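Local coordinates for protein Tetur07g02040 (Tetranychus urticae, PDB 6BDJ) that binds ferric iron and probably works as an intradiol ring-cleavage dioxygenase, opening catechol-type aromatic rings by inserting both atoms of molecular oxygen, at residues Q89-M100 with Y111-R120; G143-R151 with G162-S171. One frame throughout, in Å; residues are numbered along the deposited sequence.

Interaction 1 (Q89-M100 with Y111-R120); sequences QPDYSGIYSGFM and YPKDPRRFLR. With FE (Fe (III) ion), chain C.
In the long loop joining strands 84-88 and 120-124 of this intradiol dioxygenase, Ser97, the neighbour of the iron ligand Tyr96, is gripped by Arg120 and Phe118. A type II beta turn from Tyr96 to Phe99 presents the serine to the 111-120 segment. Arg120, its chain extended from CG to NE, takes hold side-on: NE reaches Ser97 OG at 2.8 Å, near the guanidinium plane, while NH2 meets Ser97 O at 2.8 Å. With OG set between its own backbone N and carbonyl carbon (chi1 66°), the hydroxyl donates to Phe118 O at 2.6 Å, in that carbonyl's plane and on a lone pair, which fixes its rotation. Ser97 CB meanwhile sits over the middle of the Phe118 ring, a CH-pi contact, and Met100 CE arrives at the ring's edge. Arg120 NH2 also lies at the edge of the Phe99 ring, which carries Pro112 CB over one face; Arg120 NH1 is hydrogen-bonded to Tyr45 O. A leucine in place of Arg120 would probably leave Ser97 O without the NH2 donor and Ser97 OG without NE, so that the turn beside Tyr96 is less firmly held. Farther along, the Asp114 carboxylate bridges two amides of the loop: OD1 accepts from Gly98 N at 3.0 Å, and OD2 takes Met100 N at 2.9 Å, almost in line with its C-O bond.

Interaction 2 (G143-R151 with G162-S171); sequences GRTPHIHYR and GQIFFDESTS. With FE (Fe (III) ion), chain C.
The imidazole of His147 carries Gln163 OE1 and Arg144 NH1 over one face, both offset toward the rim, with His149 CD2 at its edge. Arg144 and Gln163 approach from opposite directions with guanidinium and amide nearly coplanar, and NH1 bonds to OE1 at 2.8 Å, almost straight (176°) and on a lone pair of the amide oxygen. Arg144 gets there by bending at chi2 and chi3, and its NE is tied to Asp193. Gln163 runs alongside His149, its NE2 3.4 Å from His149 CE1 and hydrogen-bonded to Gly41 O. His147 NE2 and His149 NE2 both bind the ferric ion, and the His147 ring is held at ND1, which donates to Thr145 O at 2.7 Å, in the ring plane. The two segments join across the beta hairpin of strands 148-154 and 157-166, with Arg144 and Thr145 leading into it; Ile148 with Ile164 and Tyr150 with Gly162 are antiparallel hydrogen-bonded pairs, and His149 with Gln163, a non-hydrogen-bonded pair, faces the iron. On the opposite face Ile148 CG2 packs on Ile164 CD1, and the Tyr150 ring lies flat over the Gly162 backbone, with Gly162 N 3.8 Å above its centre; a CB on Gly162 would run into Tyr150 OH. A water links the two strands, accepting from His149 ND1 at 2.7 Å in the imidazole plane and donating to Gly162 O.

The centres of interactions 1 and 2 lie about 17 Å apart, yet the two meet at the ferric ion, to which the loop of 89-100 brings one ligand and segment 143-151 two. Iron is bound by Tyr96 OH at 1.9 Å, His149 NE2 at 2.3 Å and His147 NE2 at 2.5 Å, and water 2 adds a further ligand at 2.2 Å. Tyr141 also binds iron in this protein, though not in this model; the side chain of Arg144 is about 4 Å from that of Tyr141, so interaction 2 also adjoins this fourth protein ligand. Away from the metal, Gln89 OE1 packs 3.5 Å from Ile148 CD1, joining the start of the loop to the hairpin.

Interaction 1 (Q89-M100 with Y111-R120)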
loop_
_atom_site.group_PDB
_atom_site.type_symbol
_atom_site.label_atom_id
_atom_site.label_comp_id
_atom_site.label_asym_id
_atom_site.label_seq_id
_atom_site.Cartn_x
_atom_site.Cartn_y
_atom_site.Cartn_z
ATOM N N GLN A 89 -4.581 3.326 -1.448
ATOM C CA GLN A 89 -3.652 4.422 -1.676
ATOM C C GLN A 89 -4.431 5.658 -2.145
ATOM O O GLN A 89 -5.532 5.555 -2.670
ATOM C CB GLN A 89 -2.630 4.015 -2.725
ATOM C CG GLN A 89 -3.222 3.873 -4.117
ATOM C CD GLN A 89 -2.229 3.427 -5.167
ATOM O OE1 GLN A 89 -1.844 2.268 -5.219
ATOM N NE2 GLN A 89 -1.857 4.339 -6.044
ATOM N N PRO A 90 -3.836 6.833 -2.004
ATOM C CA PRO A 90 -4.501 8.016 -2.566
ATOM C C PRO A 90 -4.230 8.225 -4.037
ATOM O O PRO A 90 -3.196 7.773 -4.552
ATOM C CB PRO A 90 -3.880 9.149 -1.782
ATOM C CG PRO A 90 -2.515 8.672 -1.429
ATOM C CD PRO A 90 -2.534 7.175 -1.401
ATOM N N ASP A 91 -5.127 8.945 -4.707
ATOM C CA ASP A 91 -4.888 9.351 -6.099
ATOM C C ASP A 91 -3.795 10.415 -6.204
ATOM O O ASP A 91 -3.266 10.868 -5.184
ATOM C CB ASP A 91 -6.205 9.738 -6.814
ATOM C CG ASP A 91 -6.697 11.141 -6.520
ATOM O OD1 ASP A 91 -6.020 11.945 -5.866
ATOM O OD2 ASP A 91 -7.788 11.462 -7.004
ATOM N N TYR A 92 -3.460 10.831 -7.423
ATOM C CA TYR A 92 -2.371 11.775 -7.646
ATOM C C TYR A 92 -2.430 13.059 -6.826
ATOM O O TYR A 92 -1.390 13.591 -6.498
ATOM C CB TYR A 92 -2.230 12.126 -9.134
ATOM C CG TYR A 92 -3.146 13.218 -9.594
ATOM C CD1 TYR A 92 -2.769 14.568 -9.483
ATOM C CD2 TYR A 92 -4.410 12.917 -10.101
ATOM C CE1 TYR A 92 -3.608 15.572 -9.899
ATOM C CE2 TYR A 92 -5.261 13.931 -10.531
ATOM C CZ TYR A 92 -4.848 15.249 -10.418
ATOM O OH TYR A 92 -5.690 16.239 -10.806
ATOM N N SER A 93 -3.621 13.551 -6.495
ATOM C CA SER A 93 -3.752 14.766 -5.683
ATOM C C SER A 93 -3.967 14.500 -4.196
ATOM O O SER A 93 -4.307 15.395 -3.441
ATOM C CB SER A 93 -4.924 15.569 -6.228
ATOM O OG SER A 93 -6.119 14.876 -5.990
ATOM N N GLY A 94 -3.787 13.249 -3.780
ATOM C CA GLY A 94 -3.855 12.859 -2.381
ATOM C C GLY A 94 -5.194 12.507 -1.778
ATOM O O GLY A 94 -5.323 12.553 -0.546
ATOM N N ILE A 95 -6.175 12.175 -2.625
ATOM C CA ILE A 95 -7.520 11.846 -2.171
ATOM C C ILE A 95 -7.685 10.327 -2.049
ATOM O O ILE A 95 -7.234 9.580 -2.913
ATOM C CB ILE A 95 -8.567 12.373 -3.172
ATOM C CG1 ILE A 95 -8.516 13.903 -3.289
ATOM C CG2 ILE A 95 -9.968 11.959 -2.769
ATOM C CD1 ILE A 95 -8.583 14.683 -1.976
ATOM N N TYR A 96 -8.303 9.900 -0.954
ATOM C CA TYR A 96 -8.665 8.516 -0.742
ATOM C C TYR A 96 -10.140 8.344 -1.065
ATOM O O TYR A 96 -10.976 9.104 -0.581
ATOM C CB TYR A 96 -8.461 8.119 0.708
ATOM C CG TYR A 96 -7.017 7.855 1.062
ATOM C CD1 TYR A 96 -6.473 6.613 0.881
ATOM C CD2 TYR A 96 -6.204 8.871 1.548
ATOM C CE1 TYR A 96 -5.149 6.347 1.217
ATOM C CE2 TYR A 96 -4.875 8.628 1.894
ATOM C CZ TYR A 96 -4.351 7.354 1.734
ATOM O OH TYR A 96 -3.041 7.123 2.031
ATOM N N SER A 97 -10.439 7.309 -1.853
ATOM C CA SER A 97 -11.809 6.924 -2.188
ATOM C C SER A 97 -12.546 6.542 -0.925
ATOM O O SER A 97 -11.957 5.952 -0.021
ATOM C CB SER A 97 -11.817 5.800 -3.193
ATOM O OG SER A 97 -11.302 4.561 -2.725
ATOM N N GLY A 98 -13.796 6.988 -0.826
ATOM C CA GLY A 98 -14.548 6.888 0.400
ATOM C C GLY A 98 -14.420 8.064 1.350
ATOM O O GLY A 98 -15.307 8.284 2.182
ATOM N N PHE A 99 -13.326 8.807 1.238
ATOM C CA PHE A 99 -13.073 9.991 2.063
ATOM C C PHE A 99 -12.743 11.174 1.152
ATOM O O PHE A 99 -11.896 11.985 1.450
ATOM C CB PHE A 99 -11.912 9.668 3.018
ATOM C CG PHE A 99 -12.142 8.420 3.829
ATOM C CD1 PHE A 99 -12.834 8.475 5.027
ATOM C CD2 PHE A 99 -11.692 7.194 3.376
ATOM C CE1 PHE A 99 -13.071 7.335 5.766
ATOM C CE2 PHE A 99 -11.918 6.037 4.110
ATOM C CZ PHE A 99 -12.616 6.109 5.307
ATOM N N MET A 100 -13.469 11.280 0.043
ATOM C CA MET A 100 -13.203 12.293 -0.974
ATOM C C MET A 100 -13.476 13.722 -0.525
ATOM O O MET A 100 -12.972 14.642 -1.162
ATOM C CB MET A 100 -14.003 12.015 -2.257
ATOM C CG MET A 100 -13.618 10.723 -2.945
ATOM S SD MET A 100 -14.579 10.395 -4.446
ATOM C CE MET A 100 -13.773 11.460 -5.653
ATOM N N TYR A 111 -15.790 6.240 9.250
ATOM C CA TYR A 111 -16.712 5.697 8.242
ATOM C C TYR A 111 -16.736 6.507 6.946
ATOM O O TYR A 111 -16.901 7.722 6.991
ATOM C CB TYR A 111 -18.110 5.583 8.824
ATOM C CG TYR A 111 -18.153 4.583 9.953
ATOM C CD1 TYR A 111 -18.021 3.208 9.707
ATOM C CD2 TYR A 111 -18.293 5.007 11.274
ATOM C CE1 TYR A 111 -18.034 2.295 10.745
ATOM C CE2 TYR A 111 -18.328 4.091 12.320
ATOM C CZ TYR A 111 -18.200 2.741 12.049
ATOM O OH TYR A 111 -18.227 1.844 13.093
ATOM N N PRO A 112 -16.556 5.824 5.790
ATOM C CA PRO A 112 -16.555 6.490 4.487
ATOM C C PRO A 112 -17.908 7.109 4.158
ATOM O O PRO A 112 -18.918 6.560 4.531
ATOM C CB PRO A 112 -16.283 5.336 3.522
ATOM C CG PRO A 112 -16.813 4.139 4.201
ATOM C CD PRO A 112 -16.445 4.355 5.619
ATOM N N LYS A 113 -17.911 8.247 3.484
ATOM C CA LYS A 113 -19.159 8.968 3.186
ATOM C C LYS A 113 -19.583 8.762 1.738
ATOM O O LYS A 113 -20.753 8.553 1.468
ATOM C CB LYS A 113 -19.028 10.461 3.516
ATOM C CG LYS A 113 -19.099 10.785 5.012
ATOM C CD LYS A 113 -20.484 10.532 5.627
ATOM C CE LYS A 113 -20.596 10.990 7.088
ATOM N NZ LYS A 113 -19.392 10.685 7.939
ATOM N N ASP A 114 -18.625 8.785 0.818
ATOM C CA ASP A 114 -18.898 8.493 -0.580
ATOM C C ASP A 114 -18.729 6.991 -0.916
ATOM O O ASP A 114 -17.999 6.280 -0.232
ATOM C CB ASP A 114 -18.038 9.408 -1.460
ATOM C CG ASP A 114 -16.586 9.072 -1.415
ATOM O OD1 ASP A 114 -16.192 8.133 -2.134
ATOM O OD2 ASP A 114 -15.827 9.768 -0.678
ATOM N N PRO A 115 -19.408 6.509 -1.966
ATOM C CA PRO A 115 -19.304 5.099 -2.316
ATOM C C PRO A 115 -18.150 4.753 -3.247
ATOM O O PRO A 115 -18.051 3.626 -3.659
ATOM C CB PRO A 115 -20.632 4.839 -3.070
ATOM C CG PRO A 115 -20.912 6.143 -3.751
ATOM C CD PRO A 115 -20.438 7.198 -2.776
ATOM N N ARG A 116 -17.322 5.704 -3.636
ATOM C CA ARG A 116 -16.192 5.400 -4.510
ATOM C C ARG A 116 -15.152 4.527 -3.798
ATOM O O ARG A 116 -14.921 4.658 -2.616
ATOM C CB ARG A 116 -15.509 6.670 -5.018
ATOM C CG ARG A 116 -16.382 7.588 -5.906
ATOM C CD ARG A 116 -16.879 6.868 -7.149
ATOM N NE ARG A 116 -15.827 6.211 -7.947
ATOM C CZ ARG A 116 -15.063 6.772 -8.876
ATOM N NH1 ARG A 116 -14.179 6.012 -9.547
ATOM N NH2 ARG A 116 -15.130 8.076 -9.116
ATOM N N ARG A 117 -14.527 3.660 -4.565
ATOM C CA ARG A 117 -13.571 2.711 -4.122
ATOM C C ARG A 117 -12.393 2.600 -5.059
ATOM O O ARG A 117 -11.673 1.599 -5.043
ATOM C CB ARG A 117 -14.235 1.354 -3.949
ATOM C CG ARG A 117 -15.382 1.346 -2.925
ATOM C CD ARG A 117 -14.858 1.615 -1.517
ATOM N NE ARG A 117 -15.971 1.524 -0.572
ATOM C CZ ARG A 117 -16.691 2.550 -0.141
ATOM N NH1 ARG A 117 -16.453 3.796 -0.572
ATOM N NH2 ARG A 117 -17.684 2.331 0.703
ATOM N N PHE A 118 -12.133 3.642 -5.838
ATOM C CA PHE A 118 -10.960 3.641 -6.665
ATOM C C PHE A 118 -9.717 3.477 -5.790
ATOM O O PHE A 118 -9.689 3.886 -4.612
ATOM C CB PHE A 118 -10.834 4.923 -7.525
ATOM C CG PHE A 118 -10.788 6.227 -6.738
ATOM C CD1 PHE A 118 -9.667 6.600 -6.006
ATOM C CD2 PHE A 118 -11.856 7.106 -6.773
ATOM C CE1 PHE A 118 -9.636 7.792 -5.295
ATOM C CE2 PHE A 118 -11.837 8.307 -6.073
ATOM C CZ PHE A 118 -10.722 8.649 -5.338
ATOM N N LEU A 119 -8.712 2.884 -6.420
ATOM C CA LEU A 119 -7.426 2.654 -5.829
ATOM C C LEU A 119 -7.480 1.839 -4.532
ATOM O O LEU A 119 -6.668 2.033 -3.606
ATOM C CB LEU A 119 -6.687 3.985 -5.667
ATOM C CG LEU A 119 -6.357 4.688 -7.003
ATOM C CD1 LEU A 119 -5.765 6.072 -6.789
ATOM C CD2 LEU A 119 -5.436 3.892 -7.912
ATOM N N ARG A 120 -8.421 0.895 -4.504
ATOM C CA ARG A 120 -8.523 -0.077 -3.466
ATOM C C ARG A 120 -8.693 -1.401 -4.111
ATOM O O ARG A 120 -9.457 -1.534 -5.088
ATOM C CB ARG A 120 -9.734 0.222 -2.598
ATOM C CG ARG A 120 -9.628 1.555 -1.866
ATOM C CD ARG A 120 -10.886 1.800 -1.052
ATOM N NE ARG A 120 -10.682 3.079 -0.382
ATOM C CZ ARG A 120 -10.134 3.234 0.822
ATOM N NH1 ARG A 120 -9.725 2.200 1.548
ATOM N NH2 ARG A 120 -9.982 4.459 1.307
HETATM FE FE FE C . -2.263 6.990 3.806
HETATM O O HOH W 1 -8.302 5.433 -2.617
HETATM O O HOH W 2 -3.668 7.052 5.455
#

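Interaction 2 (G143-R151 with G162-S171)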
loop_
_atom_site.group_PDB
_atom_site.type_symbol
_atom_site.label_atom_id
_atom_site.label_comp_id
_atom_site.label_asym_id
_atom_site.label_seq_id
_atom_site.Cartn_x
_atom_site.Cartn_y
_atom_site.Cartn_z
ATOM N N GLY A 143 2.141 16.428 5.012
ATOM C CA GLY A 143 2.551 15.817 6.283
ATOM C C GLY A 143 2.754 14.308 6.178
ATOM O O GLY A 143 2.813 13.618 7.193
ATOM N N ARG A 144 2.830 13.804 4.943
ATOM C CA ARG A 144 3.111 12.404 4.673
ATOM C C ARG A 144 3.908 12.256 3.388
ATOM O O ARG A 144 3.722 12.978 2.410
ATOM C CB ARG A 144 1.820 11.586 4.525
ATOM C CG ARG A 144 1.045 11.348 5.813
ATOM C CD ARG A 144 1.844 10.596 6.886
ATOM N NE ARG A 144 2.723 9.543 6.369
ATOM C CZ ARG A 144 2.408 8.249 6.260
ATOM N NH1 ARG A 144 3.311 7.400 5.797
ATOM N NH2 ARG A 144 1.202 7.802 6.619
ATOM N N THR A 145 4.787 11.269 3.398
ATOM C CA THR A 145 5.563 10.908 2.236
ATOM C C THR A 145 4.709 9.932 1.394
ATOM O O THR A 145 3.790 9.283 1.931
ATOM C CB THR A 145 6.909 10.307 2.685
ATOM O OG1 THR A 145 7.701 9.927 1.547
ATOM C CG2 THR A 145 6.720 9.125 3.668
ATOM N N PRO A 146 4.995 9.820 0.080
ATOM C CA PRO A 146 4.123 8.963 -0.749
ATOM C C PRO A 146 4.230 7.506 -0.330
ATOM O O PRO A 146 5.309 7.028 -0.016
ATOM C CB PRO A 146 4.672 9.152 -2.172
ATOM C CG PRO A 146 5.415 10.433 -2.141
ATOM C CD PRO A 146 5.952 10.570 -0.744
ATOM N N HIS A 147 3.110 6.813 -0.326
ATOM C CA HIS A 147 3.077 5.421 0.060
ATOM C C HIS A 147 1.821 4.741 -0.381
ATOM O O HIS A 147 0.834 5.403 -0.722
ATOM C CB HIS A 147 3.105 5.322 1.568
ATOM C CG HIS A 147 1.977 6.040 2.221
ATOM N ND1 HIS A 147 1.996 7.398 2.444
ATOM C CD2 HIS A 147 0.780 5.601 2.669
ATOM C CE1 HIS A 147 0.881 7.760 3.053
ATOM N NE2 HIS A 147 0.096 6.699 3.147
ATOM N N ILE A 148 1.860 3.410 -0.319
ATOM C CA ILE A 148 0.696 2.567 -0.519
ATOM C C ILE A 148 0.534 1.732 0.731
ATOM O O ILE A 148 1.502 1.092 1.193
ATOM C CB ILE A 148 0.891 1.625 -1.712
ATOM C CG1 ILE A 148 1.005 2.432 -3.019
ATOM C CG2 ILE A 148 -0.281 0.629 -1.826
ATOM C CD1 ILE A 148 1.429 1.631 -4.249
ATOM N N HIS A 149 -0.674 1.702 1.271
ATOM C CA HIS A 149 -0.960 0.830 2.381
ATOM C C HIS A 149 -1.267 -0.571 1.953
ATOM O O HIS A 149 -1.760 -0.784 0.841
ATOM C CB HIS A 149 -2.187 1.275 3.100
ATOM C CG HIS A 149 -2.081 2.597 3.734
ATOM N ND1 HIS A 149 -1.778 2.749 5.078
ATOM C CD2 HIS A 149 -2.286 3.832 3.239
ATOM C CE1 HIS A 149 -1.801 4.033 5.376
ATOM N NE2 HIS A 149 -2.105 4.705 4.277
ATOM N N TYR A 150 -1.087 -1.507 2.886
ATOM C CA TYR A 150 -1.440 -2.900 2.665
ATOM C C TYR A 150 -1.779 -3.565 3.986
ATOM O O TYR A 150 -1.232 -3.211 5.038
ATOM C CB TYR A 150 -0.337 -3.668 1.925
ATOM C CG TYR A 150 0.856 -4.031 2.773
ATOM C CD1 TYR A 150 1.927 -3.159 2.918
ATOM C CD2 TYR A 150 0.920 -5.248 3.421
ATOM C CE1 TYR A 150 3.024 -3.492 3.707
ATOM C CE2 TYR A 150 1.997 -5.586 4.217
ATOM C CZ TYR A 150 3.051 -4.707 4.359
ATOM O OH TYR A 150 4.123 -5.079 5.158
ATOM N N ARG A 151 -2.689 -4.520 3.921
ATOM C CA ARG A 151 -3.129 -5.267 5.069
ATOM C C ARG A 151 -3.402 -6.682 4.622
ATOM O O ARG A 151 -3.995 -6.897 3.562
ATOM C CB ARG A 151 -4.383 -4.621 5.638
ATOM C CG ARG A 151 -5.186 -5.473 6.589
ATOM C CD ARG A 151 -6.106 -4.578 7.419
ATOM N NE ARG A 151 -7.176 -5.351 8.013
ATOM C CZ ARG A 151 -8.009 -4.974 8.987
ATOM N NH1 ARG A 151 -7.916 -3.791 9.594
ATOM N NH2 ARG A 151 -8.961 -5.829 9.381
ATOM N N GLY A 162 0.915 -2.819 6.927
ATOM C CA GLY A 162 2.101 -2.040 6.629
ATOM C C GLY A 162 1.884 -0.982 5.590
ATOM O O GLY A 162 0.737 -0.618 5.257
ATOM N N GLN A 163 3.016 -0.440 5.159
ATOM C CA GLN A 163 3.073 0.608 4.171
ATOM C C GLN A 163 4.249 0.360 3.263
ATOM O O GLN A 163 5.309 -0.042 3.712
ATOM C CB GLN A 163 3.189 1.967 4.842
ATOM C CG GLN A 163 1.896 2.375 5.528
ATOM C CD GLN A 163 1.915 3.774 6.119
ATOM O OE1 GLN A 163 2.677 4.645 5.674
ATOM N NE2 GLN A 163 1.064 3.998 7.116
ATOM N N ILE A 164 4.026 0.613 1.980
ATOM C CA ILE A 164 5.013 0.469 0.932
ATOM C C ILE A 164 5.552 1.862 0.625
ATOM O O ILE A 164 4.790 2.793 0.368
ATOM C CB ILE A 164 4.370 -0.130 -0.326
ATOM C CG1 ILE A 164 3.693 -1.461 0.007
ATOM C CG2 ILE A 164 5.409 -0.310 -1.421
ATOM C CD1 ILE A 164 2.798 -2.021 -1.070
ATOM N N PHE A 165 6.870 1.996 0.638
ATOM C CA PHE A 165 7.543 3.255 0.329
ATOM C C PHE A 165 8.305 3.136 -0.982
ATOM O O PHE A 165 8.499 2.048 -1.511
ATOM C CB PHE A 165 8.457 3.629 1.496
ATOM C CG PHE A 165 7.707 3.840 2.786
ATOM C CD1 PHE A 165 6.990 4.999 2.989
ATOM C CD2 PHE A 165 7.657 2.856 3.765
ATOM C CE1 PHE A 165 6.256 5.203 4.156
ATOM C CE2 PHE A 165 6.940 3.046 4.945
ATOM C CZ PHE A 165 6.251 4.234 5.149
ATOM N N PHE A 166 8.732 4.284 -1.489
ATOM C CA PHE A 166 9.457 4.379 -2.768
ATOM C C PHE A 166 10.845 4.952 -2.563
ATOM O O PHE A 166 11.071 5.776 -1.647
ATOM C CB PHE A 166 8.654 5.213 -3.745
ATOM C CG PHE A 166 7.317 4.608 -4.038
ATOM C CD1 PHE A 166 7.186 3.678 -5.049
ATOM C CD2 PHE A 166 6.223 4.877 -3.229
ATOM C CE1 PHE A 166 5.956 3.073 -5.319
ATOM C CE2 PHE A 166 4.995 4.274 -3.476
ATOM C CZ PHE A 166 4.866 3.366 -4.529
ATOM N N ASP A 167 11.786 4.503 -3.399
ATOM C CA ASP A 167 13.159 5.015 -3.308
ATOM C C ASP A 167 13.129 6.477 -3.731
ATOM O O ASP A 167 12.319 6.853 -4.593
ATOM C CB ASP A 167 14.159 4.165 -4.117
ATOM C CG ASP A 167 13.972 4.302 -5.614
ATOM O OD1 ASP A 167 12.990 3.732 -6.139
ATOM O OD2 ASP A 167 14.799 4.994 -6.269
ATOM N N GLU A 168 13.958 7.289 -3.079
ATOM C CA GLU A 168 13.875 8.750 -3.180
ATOM C C GLU A 168 14.090 9.220 -4.610
ATOM O O GLU A 168 13.420 10.146 -5.066
ATOM C CB GLU A 168 14.907 9.399 -2.262
ATOM N N SER A 169 15.021 8.569 -5.302
ATOM C CA SER A 169 15.359 8.924 -6.673
ATOM C C SER A 169 14.176 8.708 -7.614
ATOM O O SER A 169 13.855 9.581 -8.405
ATOM C CB SER A 169 16.569 8.111 -7.137
ATOM O OG SER A 169 16.234 6.742 -7.252
ATOM N N THR A 170 13.535 7.548 -7.503
ATOM C CA THR A 170 12.371 7.221 -8.332
ATOM C C THR A 170 11.217 8.154 -8.035
ATOM O O THR A 170 10.623 8.705 -8.955
ATOM C CB THR A 170 11.888 5.783 -8.103
ATOM O OG1 THR A 170 12.937 4.873 -8.462
ATOM C CG2 THR A 170 10.670 5.466 -8.960
ATOM N N SER A 171 10.898 8.306 -6.756
ATOM C CA SER A 171 9.847 9.227 -6.328
ATOM C C SER A 171 10.057 10.610 -6.907
ATOM O O SER A 171 9.120 11.217 -7.406
ATOM C CB SER A 171 9.761 9.305 -4.802
ATOM O OG SER A 171 8.778 10.249 -4.386
HETATM FE FE FE C . -2.263 6.990 3.806
HETATM O O HOH W 3 -1.065 0.673 6.692
HETATM O O HOH W 2 -3.668 7.052 5.455
#